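PDB 4D7P: superoxide reductase from Giardia intestinalis, which probably reduces superoxide to hydrogen peroxide at a mononuclear iron centre, protecting the parasite against oxidative stress. Local coordinates for residues Ile32-Thr37 / Gly49-Phe54; Gly67-Trp72 / Pro78-Arg83; Leu94-Cys99 / Cys104-Met109. One frame throughout, in Å; residues are numbered along the deposited sequence.

Contact 1. Residues Ile32-Thr37 / Gly49-Phe54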
# COMPACT_ATOMS: atom_id res chain seq x y z
N ILE A 32 -9.14 8.51 -12.42
CA ILE A 32 -8.58 9.65 -11.69
C ILE A 32 -7.25 10.13 -12.27
O ILE A 32 -6.41 9.32 -12.64
CB ILE A 32 -8.36 9.30 -10.20
CG1 ILE A 32 -9.67 8.87 -9.55
CG2 ILE A 32 -7.70 10.48 -9.49
CD1 ILE A 32 -9.52 8.44 -8.13
N ARG A 33 -7.09 11.45 -12.35
CA ARG A 33 -5.79 12.05 -12.65
C ARG A 33 -5.61 13.36 -11.88
O ARG A 33 -6.57 14.09 -11.66
CB ARG A 33 -5.62 12.31 -14.16
CG ARG A 33 -6.74 13.09 -14.78
CD ARG A 33 -6.36 13.53 -16.18
NE ARG A 33 -5.43 14.67 -16.17
CZ ARG A 33 -4.45 14.85 -17.06
NH1 ARG A 33 -4.26 13.97 -18.03
NH2 ARG A 33 -3.66 15.91 -16.97
N CYS A 34 -4.37 13.62 -11.47
CA CYS A 34 -4.02 14.85 -10.76
C CYS A 34 -3.05 15.70 -11.58
O CYS A 34 -1.90 15.31 -11.79
CB CYS A 34 -3.38 14.53 -9.41
SG CYS A 34 -4.17 13.19 -8.50
N GLY A 35 -3.49 16.87 -12.06
CA GLY A 35 -4.86 17.31 -11.92
C GLY A 35 -5.56 17.17 -13.25
O GLY A 35 -5.08 16.45 -14.13
N ALA A 36 -6.69 17.86 -13.41
CA ALA A 36 -7.56 17.65 -14.56
C ALA A 36 -6.91 18.08 -15.88
O ALA A 36 -6.98 17.36 -16.87
CB ALA A 36 -8.89 18.38 -14.36
N THR A 37 -6.28 19.25 -15.87
CA THR A 37 -5.70 19.83 -17.08
C THR A 37 -4.17 19.70 -17.09
O THR A 37 -3.58 19.34 -18.11
CB THR A 37 -6.10 21.32 -17.23
OG1 THR A 37 -7.52 21.44 -17.11
CG2 THR A 37 -5.63 21.89 -18.57
N GLY A 49 2.22 10.48 -4.09
CA GLY A 49 2.57 9.12 -3.73
C GLY A 49 1.38 8.20 -3.69
O GLY A 49 1.50 7.01 -4.01
N THR A 50 0.23 8.73 -3.29
CA THR A 50 -0.97 7.90 -3.24
C THR A 50 -2.19 8.63 -3.75
O THR A 50 -2.30 9.84 -3.62
CB THR A 50 -1.31 7.40 -1.79
OG1 THR A 50 -1.53 8.52 -0.92
CG2 THR A 50 -0.21 6.49 -1.23
N ILE A 51 -3.10 7.86 -4.32
CA ILE A 51 -4.41 8.36 -4.70
C ILE A 51 -5.37 7.38 -4.06
O ILE A 51 -5.36 6.19 -4.40
CB ILE A 51 -4.59 8.42 -6.22
CG1 ILE A 51 -3.67 9.47 -6.85
CG2 ILE A 51 -6.04 8.70 -6.56
CD1 ILE A 51 -3.60 9.37 -8.36
N ARG A 52 -6.14 7.85 -3.09
CA ARG A 52 -7.11 6.99 -2.42
C ARG A 52 -8.50 7.37 -2.83
O ARG A 52 -8.77 8.55 -3.04
CB ARG A 52 -6.98 7.09 -0.90
CG ARG A 52 -5.69 6.52 -0.38
CD ARG A 52 -5.24 7.22 0.87
NE ARG A 52 -5.76 6.59 2.08
CZ ARG A 52 -5.87 7.23 3.24
NH1 ARG A 52 -5.51 8.50 3.32
NH2 ARG A 52 -6.35 6.61 4.32
N LEU A 53 -9.38 6.37 -2.92
CA LEU A 53 -10.79 6.60 -3.20
C LEU A 53 -11.63 6.10 -2.03
O LEU A 53 -11.50 4.96 -1.59
CB LEU A 53 -11.23 5.89 -4.50
CG LEU A 53 -12.66 6.20 -4.94
CD1 LEU A 53 -12.82 7.69 -5.23
CD2 LEU A 53 -13.10 5.37 -6.16
N PHE A 54 -12.50 6.98 -1.53
CA PHE A 54 -13.42 6.66 -0.45
C PHE A 54 -14.85 6.69 -0.95
O PHE A 54 -15.21 7.55 -1.75
CB PHE A 54 -13.28 7.65 0.72
CG PHE A 54 -11.93 7.65 1.36
CD1 PHE A 54 -10.91 8.46 0.87
CD2 PHE A 54 -11.68 6.89 2.49
CE1 PHE A 54 -9.67 8.46 1.46
CE2 PHE A 54 -10.43 6.89 3.09
CZ PHE A 54 -9.43 7.68 2.58
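In the core of the immunoglobulin-like β sandwich of the desulfoferrodoxin family, Ile32 and Cys34 of strand 29-34 pack on Ile51 and Leu53 of strand 48-57. The two strands belong to opposing sheets, and the contact is a worked example of how such sheets are held together: no hydrogen bond crosses between the segments, whose axes come no closer than 9.3 Å, and buried apolar side chains fill the interval. Ile51 is the central piece. Its CG1 lies beside its own backbone N (chi1 -67°), which sends the two branches of the side chain to different partners. The CG2 methyl meets Ile32, lying 3.8 Å from both Ile32 CG2 and Ile32 CD1, and the two side chains overlap alongside each other, each running toward the other's strand. The other branch, ending in CD1, reaches Cys34, with Ile51 CD1 3.9 Å from Cys34 SG. Further along the strand, Ile32 CD1 makes a looser approach to Leu53 CD1 at 4.5 Å. Pro78 touches both Cys34 and Ile51, and Ala97 of strand 90-99 also touches Cys34, whose nearest side-chain atom is about 9 Å from the iron ion, too far to be a ligand. Arg33 and Arg52, between these residues in sequence, start their side chains away from the facing strand. Arg52 forms a salt bridge with Glu65, and one face of its guanidinium group has Phe54 CZ above its centre. Arg33 bends back over the turn that follows its own strand, where the peptide bond between Cys34 and Gly35 is cis. Its NE donates to Gly35 O over 2.7 Å in a fairly straight bond (159° at the hydrogen), with the carbonyl oxygen close to the guanidinium plane.

Contact 2. Residues Gly67-Trp72 / Pro78-Arg83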
# COMPACT_ATOMS: atom_id res chain seq x y z
N GLY A 67 -9.99 1.77 -1.77
CA GLY A 67 -8.67 1.30 -2.16
C GLY A 67 -7.67 2.44 -2.26
O GLY A 67 -8.01 3.59 -2.03
N CYS A 68 -6.42 2.10 -2.60
CA CYS A 68 -5.33 3.06 -2.57
C CYS A 68 -4.32 2.74 -3.64
O CYS A 68 -3.69 1.67 -3.59
CB CYS A 68 -4.65 3.09 -1.20
SG CYS A 68 -3.16 4.17 -1.09
N GLN A 69 -4.18 3.65 -4.61
CA GLN A 69 -3.14 3.56 -5.62
C GLN A 69 -1.86 4.18 -5.08
O GLN A 69 -1.77 5.40 -4.90
CB GLN A 69 -3.54 4.27 -6.91
CG GLN A 69 -2.43 4.30 -7.98
CD GLN A 69 -2.13 2.91 -8.54
OE1 GLN A 69 -2.92 2.36 -9.30
NE2 GLN A 69 -0.98 2.35 -8.17
N GLN A 70 -0.86 3.34 -4.85
CA GLN A 70 0.45 3.81 -4.45
C GLN A 70 1.38 3.86 -5.68
O GLN A 70 1.36 2.97 -6.54
CB GLN A 70 1.01 2.91 -3.34
CG GLN A 70 2.35 3.38 -2.76
CD GLN A 70 3.52 2.78 -3.51
OE1 GLN A 70 3.44 1.66 -3.98
NE2 GLN A 70 4.60 3.54 -3.65
N ILE A 71 2.16 4.93 -5.77
CA ILE A 71 3.02 5.15 -6.93
C ILE A 71 4.43 5.48 -6.47
O ILE A 71 4.64 6.37 -5.65
CB ILE A 71 2.50 6.30 -7.80
CG1 ILE A 71 1.03 6.06 -8.16
CG2 ILE A 71 3.36 6.46 -9.06
CD1 ILE A 71 0.32 7.30 -8.66
N TRP A 72 5.42 4.77 -6.99
CA TRP A 72 6.79 5.04 -6.58
C TRP A 72 7.26 6.35 -7.20
O TRP A 72 7.04 6.60 -8.38
CB TRP A 72 7.70 3.86 -6.95
CG TRP A 72 7.38 2.66 -6.09
CD1 TRP A 72 6.77 1.51 -6.49
CD2 TRP A 72 7.61 2.53 -4.68
NE1 TRP A 72 6.63 0.65 -5.41
CE2 TRP A 72 7.13 1.26 -4.29
CE3 TRP A 72 8.19 3.36 -3.71
CZ2 TRP A 72 7.20 0.81 -2.96
CZ3 TRP A 72 8.27 2.91 -2.40
CH2 TRP A 72 7.77 1.65 -2.04
N PRO A 78 0.61 10.60 -11.53
CA PRO A 78 -0.53 10.41 -10.60
C PRO A 78 -1.86 10.23 -11.31
O PRO A 78 -2.66 11.17 -11.42
CB PRO A 78 -0.53 11.71 -9.78
CG PRO A 78 0.11 12.73 -10.70
CD PRO A 78 1.19 11.95 -11.41
N VAL A 79 -2.09 9.00 -11.77
CA VAL A 79 -3.38 8.55 -12.24
C VAL A 79 -3.81 7.33 -11.43
O VAL A 79 -2.98 6.68 -10.77
CB VAL A 79 -3.34 8.18 -13.73
CG1 VAL A 79 -2.85 9.37 -14.55
CG2 VAL A 79 -2.42 7.01 -13.95
N ALA A 80 -5.09 7.02 -11.50
CA ALA A 80 -5.60 5.79 -10.90
C ALA A 80 -6.95 5.43 -11.47
O ALA A 80 -7.63 6.27 -12.07
CB ALA A 80 -5.69 5.94 -9.35
N SER A 81 -7.35 4.17 -11.31
CA SER A 81 -8.76 3.86 -11.52
C SER A 81 -9.26 2.82 -10.53
O SER A 81 -8.51 2.00 -10.01
CB SER A 81 -9.02 3.42 -12.96
OG SER A 81 -8.15 2.40 -13.39
N PHE A 82 -10.56 2.90 -10.26
CA PHE A 82 -11.24 2.00 -9.35
C PHE A 82 -12.51 1.54 -10.01
O PHE A 82 -12.97 2.13 -10.99
CB PHE A 82 -11.57 2.70 -8.05
CG PHE A 82 -10.37 3.22 -7.33
CD1 PHE A 82 -9.75 4.38 -7.73
CD2 PHE A 82 -9.86 2.53 -6.24
CE1 PHE A 82 -8.64 4.87 -7.06
CE2 PHE A 82 -8.76 3.01 -5.57
CZ PHE A 82 -8.14 4.18 -5.99
N ARG A 83 -13.08 0.48 -9.48
CA ARG A 83 -14.40 0.08 -9.93
C ARG A 83 -15.19 -0.24 -8.69
O ARG A 83 -14.93 -1.23 -8.02
CB ARG A 83 -14.32 -1.09 -10.90
CG ARG A 83 -15.61 -1.34 -11.65
CD ARG A 83 -15.37 -2.22 -12.85
NE ARG A 83 -15.78 -1.55 -14.08
CZ ARG A 83 -15.01 -1.39 -15.14
NH1 ARG A 83 -13.77 -1.86 -15.16
NH2 ARG A 83 -15.49 -0.75 -16.21
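Gln69 and Ala80 meet through their CB atoms, 3.7 Å apart, at the middle of a contact between strands of the two opposing sheets. A first torsion of 176° carries Gln69 CG away from its own backbone N and lays the aliphatic part of this glutamine on the second strand's backbone: Gln69 CG is 3.7 Å from Val79 O. At one end, Ile71 CD1 rests 3.8 Å from Pro78 CA. At the other, Phe82 presents its ring edge to the opposite backbone, CE2 standing 3.5 Å from Gly67 C with Cys68 N also near the ring plane. Gly67 has no side chain in the way of this close approach. Behind this first shell, Leu53 and Ile32 pack on Phe82, while backbone hydrogen bonds tie Gly67 to Leu53, Gln69 to Ile51 and Ala80 to Ile32. Residues 67-71 of strand 63-71 also pair antiparallel with a strand of a neighbouring subunit, whose Gln69 touches Phe82; Ser81 OG hydrogen-bonds to Ser81 OG of that same neighbouring subunit. The chemistry thus divides cleanly: van der Waals packing joins the two segments, while hydrogen bonds run within each sheet and on into the next subunit.

Contact 3. Residues Leu94-Cys99 / Cys104-Met109. With FE (Fe (III) ion), chain B.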
# COMPACT_ATOMS: atom_id res chain seq x y z
N LEU A 94 -15.16 10.22 -2.53
CA LEU A 94 -14.15 11.17 -2.10
C LEU A 94 -12.78 10.68 -2.55
O LEU A 94 -12.33 9.62 -2.11
CB LEU A 94 -14.17 11.35 -0.57
CG LEU A 94 -13.04 12.20 0.02
CD1 LEU A 94 -13.19 13.67 -0.37
CD2 LEU A 94 -12.95 12.03 1.54
N ALA A 95 -12.14 11.43 -3.44
CA ALA A 95 -10.78 11.09 -3.87
C ALA A 95 -9.80 11.93 -3.08
O ALA A 95 -10.05 13.11 -2.82
CB ALA A 95 -10.61 11.32 -5.39
N VAL A 96 -8.68 11.34 -2.69
CA VAL A 96 -7.67 12.07 -1.92
C VAL A 96 -6.26 11.80 -2.43
O VAL A 96 -5.79 10.66 -2.40
CB VAL A 96 -7.74 11.73 -0.41
CG1 VAL A 96 -6.61 12.41 0.31
CG2 VAL A 96 -9.07 12.19 0.18
N ALA A 97 -5.59 12.85 -2.90
CA ALA A 97 -4.23 12.72 -3.42
C ALA A 97 -3.24 13.28 -2.41
O ALA A 97 -3.48 14.33 -1.83
CB ALA A 97 -4.10 13.45 -4.76
N TYR A 98 -2.14 12.57 -2.21
CA TYR A 98 -1.09 12.99 -1.28
C TYR A 98 0.19 13.35 -2.02
O TYR A 98 0.78 12.49 -2.68
CB TYR A 98 -0.79 11.90 -0.23
CG TYR A 98 0.59 12.04 0.39
CD1 TYR A 98 0.86 13.09 1.27
CD2 TYR A 98 1.62 11.15 0.09
CE1 TYR A 98 2.13 13.25 1.83
CE2 TYR A 98 2.89 11.30 0.66
CZ TYR A 98 3.13 12.36 1.52
OH TYR A 98 4.38 12.54 2.09
N CYS A 99 0.61 14.60 -1.90
CA CYS A 99 1.88 15.04 -2.46
C CYS A 99 2.87 15.25 -1.32
O CYS A 99 2.52 15.84 -0.30
CB CYS A 99 1.71 16.32 -3.25
SG CYS A 99 3.27 17.17 -3.62
N CYS A 104 -2.20 16.84 1.39
CA CYS A 104 -3.36 16.13 0.83
C CYS A 104 -4.32 17.05 0.12
O CYS A 104 -4.55 18.17 0.56
CB CYS A 104 -4.10 15.38 1.94
SG CYS A 104 -3.14 14.02 2.69
N TRP A 105 -4.89 16.58 -0.98
CA TRP A 105 -5.88 17.36 -1.73
C TRP A 105 -7.05 16.48 -2.07
O TRP A 105 -6.88 15.40 -2.64
CB TRP A 105 -5.25 17.94 -2.99
CG TRP A 105 -4.17 18.91 -2.69
CD1 TRP A 105 -2.89 18.62 -2.28
CD2 TRP A 105 -4.25 20.33 -2.77
NE1 TRP A 105 -2.18 19.78 -2.10
CE2 TRP A 105 -2.99 20.85 -2.39
CE3 TRP A 105 -5.26 21.22 -3.13
CZ2 TRP A 105 -2.72 22.22 -2.35
CZ3 TRP A 105 -4.99 22.59 -3.09
CH2 TRP A 105 -3.73 23.07 -2.71
N GLU A 106 -8.25 16.91 -1.70
CA GLU A 106 -9.39 16.04 -1.92
C GLU A 106 -10.39 16.61 -2.93
O GLU A 106 -10.32 17.77 -3.33
CB GLU A 106 -10.09 15.74 -0.60
CG GLU A 106 -10.61 16.93 0.14
CD GLU A 106 -11.08 16.58 1.54
OE1 GLU A 106 -10.75 15.47 2.02
OE2 GLU A 106 -11.79 17.41 2.15
N ASN A 107 -11.30 15.75 -3.35
CA ASN A 107 -12.33 16.12 -4.30
C ASN A 107 -13.53 15.23 -4.04
O ASN A 107 -13.41 14.01 -4.02
CB ASN A 107 -11.84 15.97 -5.74
CG ASN A 107 -12.86 16.46 -6.75
OD1 ASN A 107 -13.86 17.08 -6.38
ND2 ASN A 107 -12.62 16.18 -8.03
N TYR A 108 -14.68 15.85 -3.81
CA TYR A 108 -15.89 15.10 -3.50
C TYR A 108 -16.81 15.10 -4.70
O TYR A 108 -17.01 16.14 -5.33
CB TYR A 108 -16.61 15.69 -2.30
CG TYR A 108 -17.86 14.92 -1.90
CD1 TYR A 108 -17.77 13.67 -1.31
CD2 TYR A 108 -19.13 15.46 -2.11
CE1 TYR A 108 -18.90 12.97 -0.93
CE2 TYR A 108 -20.27 14.76 -1.74
CZ TYR A 108 -20.15 13.52 -1.15
OH TYR A 108 -21.28 12.81 -0.78
N MET A 109 -17.37 13.94 -5.00
CA MET A 109 -18.39 13.85 -6.03
C MET A 109 -19.68 13.34 -5.40
O MET A 109 -19.69 12.27 -4.79
CB MET A 109 -17.96 12.95 -7.17
CG MET A 109 -19.04 12.68 -8.19
SD MET A 109 -18.50 11.45 -9.37
CE MET A 109 -17.19 12.37 -10.16
FE FE B . 3.07 18.90 -5.23
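Trp105 turns its indole edge to Ala97, whose O lies near the ring plane, while the ring stacks with the iron ligand His19. Tyr108 likewise receives Leu94 at an edge, with Leu94 CB 4.3 Å from Tyr108 CD1. Between these aromatics the two strands of a β hairpin are zipped by four backbone hydrogen bonds, two at each of the pairs Ala95-Asn107 and Ala97-Trp105. The straightest runs from Ala97 N to Trp105 O (2.9 Å, 171°). At the non-hydrogen-bonded pair Val96-Glu106, a first torsion of 60° tucks Glu106 CG over its backbone, and the side chain runs parallel with that of Val96. Glu106 CB is 3.8 Å from Val96 CG2 and 3.7 Å from Leu94 CD1, so its aliphatic part shares an apolar strip. Where the first strand ends, Cys99 SG binds iron at 2.4 Å; His19, His40, His46 and His102 supply the other ligands from this chain. Trp105 NE1 bonds to His102 O, holding the second strand to the hairpin turn that carries this ligand. Strand 103-110 is the outermost of its sheet within the chain, whereas 90-99 is flanked on its other side by strand 48-57, and Ala95 and Ala97 face strand 29-34 across the sandwich.

The three contacts follow one another along the chain, each closing before the next opens, yet they fold into one β sandwich. Contacts 1 and 2 both join the three-stranded sheet to the four-stranded one; contact 3 lies within the latter, between neighbouring strands. Contact 1 is central, its centre about 7 Å from the centre of each of the others, which are about 12 Å apart and do not touch. Backbone bonds knit them: Gly49 to Ile71 joins contacts 1 and 2, while Arg52 to Val96 and Phe54 to Leu94 join contacts 1 and 3. Strands 63-71, 48-57 and 90-99 are neighbours in one sheet running from the subunit interface to the iron ligand Cys99.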